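Local coordinates for protein putative isochorismatase (Streptomyces avermitilis, PDB 3KL2) that probably acts as a hydrolase of the isochorismatase-like cysteine hydrolase family, its substrate not established, at residues L142-I145 with L146-G150. Sequence-based numbering, arbitrary orientation.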
loop_
_atom_site.group_PDB
_atom_site.type_symbol
_atom_site.label_atom_id
_atom_site.label_comp_id
_atom_site.label_asym_id
_atom_site.label_seq_id
_atom_site.Cartn_x
_atom_site.Cartn_y
_atom_site.Cartn_z
ATOM N N LEU A 142 2.204 11.079 0.877
ATOM C CA LEU A 142 0.994 11.625 1.465
ATOM C C LEU A 142 0.481 10.832 2.650
ATOM O O LEU A 142 0.203 11.432 3.711
ATOM C CB LEU A 142 -0.129 11.727 0.439
ATOM C CG LEU A 142 -1.433 12.352 1.012
ATOM C CD1 LEU A 142 -1.168 13.746 1.477
ATOM C CD2 LEU A 142 -2.598 12.337 -0.014
ATOM N N ASP A 143 0.287 9.523 2.469
ATOM C CA ASP A 143 -0.210 8.671 3.546
ATOM C C ASP A 143 0.691 8.718 4.780
ATOM O O ASP A 143 0.197 8.902 5.920
ATOM C CB ASP A 143 -0.258 7.221 3.115
ATOM C CG ASP A 143 -1.258 6.408 3.912
ATOM O OD1 ASP A 143 -2.070 6.981 4.674
ATOM O OD2 ASP A 143 -1.285 5.194 3.686
ATOM N N PHE A 144 2.004 8.571 4.563
ATOM C CA PHE A 144 2.963 8.688 5.662
ATOM C C PHE A 144 2.840 9.998 6.484
ATOM O O PHE A 144 2.858 9.984 7.698
ATOM C CB PHE A 144 4.367 8.600 5.129
ATOM C CG PHE A 144 5.391 8.532 6.180
ATOM C CD1 PHE A 144 5.975 7.316 6.519
ATOM C CD2 PHE A 144 5.784 9.678 6.848
ATOM C CE1 PHE A 144 6.950 7.269 7.509
ATOM C CE2 PHE A 144 6.735 9.617 7.841
ATOM C CZ PHE A 144 7.311 8.449 8.171
ATOM N N ILE A 145 2.712 11.116 5.800
ATOM C CA ILE A 145 2.728 12.406 6.455
ATOM C C ILE A 145 1.416 12.629 7.197
ATOM O O ILE A 145 1.432 13.101 8.329
ATOM C CB ILE A 145 3.034 13.542 5.432
ATOM C CG1 ILE A 145 4.482 13.409 4.973
ATOM C CG2 ILE A 145 2.713 14.954 6.022
ATOM C CD1 ILE A 145 4.906 14.266 3.799
ATOM N N LEU A 146 0.286 12.289 6.578
ATOM C CA LEU A 146 -0.992 12.446 7.242
ATOM C C LEU A 146 -1.036 11.592 8.492
ATOM O O LEU A 146 -1.469 12.042 9.564
ATOM C CB LEU A 146 -2.152 12.009 6.353
ATOM C CG LEU A 146 -2.490 12.839 5.103
ATOM C CD1 LEU A 146 -3.475 12.044 4.306
ATOM C CD2 LEU A 146 -3.024 14.237 5.410
ATOM N N ARG A 147 -0.680 10.327 8.359
ATOM C CA ARG A 147 -0.763 9.468 9.522
ATOM C C ARG A 147 0.234 9.919 10.580
ATOM O O ARG A 147 -0.119 9.959 11.762
ATOM C CB ARG A 147 -0.506 8.007 9.180
ATOM C CG ARG A 147 -1.548 7.399 8.258
ATOM C CD ARG A 147 -2.955 7.651 8.712
ATOM N NE ARG A 147 -3.893 6.708 8.083
ATOM C CZ ARG A 147 -5.192 6.632 8.371
ATOM N NH1 ARG A 147 -5.746 7.411 9.286
ATOM N NH2 ARG A 147 -5.935 5.747 7.750
ATOM N N SER A 148 1.454 10.295 10.172
ATOM C CA SER A 148 2.433 10.756 11.171
ATOM C C SER A 148 1.919 11.977 11.931
ATOM O O SER A 148 2.132 12.073 13.127
ATOM C CB SER A 148 3.785 11.069 10.519
ATOM O OG SER A 148 4.816 11.220 11.480
ATOM N N LYS A 149 1.202 12.875 11.244
ATOM C CA LYS A 149 0.722 14.118 11.838
ATOM C C LYS A 149 -0.596 13.936 12.601
ATOM O O LYS A 149 -1.046 14.854 13.251
ATOM C CB LYS A 149 0.581 15.210 10.766
ATOM C CG LYS A 149 1.907 15.687 10.222
ATOM C CD LYS A 149 1.820 16.838 9.206
ATOM C CE LYS A 149 1.291 18.147 9.783
ATOM N NZ LYS A 149 1.964 18.610 11.066
ATOM N N GLY A 150 -1.190 12.743 12.545
ATOM C CA GLY A 150 -2.495 12.479 13.159
ATOM C C GLY A 150 -3.717 13.061 12.435
ATOM O O GLY A 150 -4.757 13.347 13.071
#
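Leu142 turns its CG away from the backbone N (chi1 -178°), while Leu146, one helical turn on, holds CG beside its own N (chi1 -68°); these opposite choices bring Leu142 CG to 3.9 Å from Leu146 CD1. One residue along, the same pairing of torsions brings Asp143 OD1 3.9 Å from Arg147 NE, a long salt bridge with carboxylate and guanidinium planes 42° apart; the stronger partner of Asp143 is Arg175, which forms a salt bridge with OD2. Ile145 and Lys149 run side by side, CG2 of Ile145 lying 3.8 Å from CD of Lys149. Beneath these pairs run four i to i+4 backbone bonds, less straight with each bond from Leu146 N to Lys149 N; Gly150, at positive phi and the first residue to leave helical angles, closes the last turn in a Schellman motif. Ser148 OG and Lys149 NZ hydrogen-bond to Thr90 N and Gly87 O of a second subunit. Were Leu146 replaced by an alanine, the branch of Leu142 would probably lose its neighbour, and a gap would open toward Met76, Phe137 and Phe177. The helix packs Leu142, Ile145 and Leu146 on strand 75-78 of the parallel sheet, with helix 136-139 beside Leu142 and Leu146.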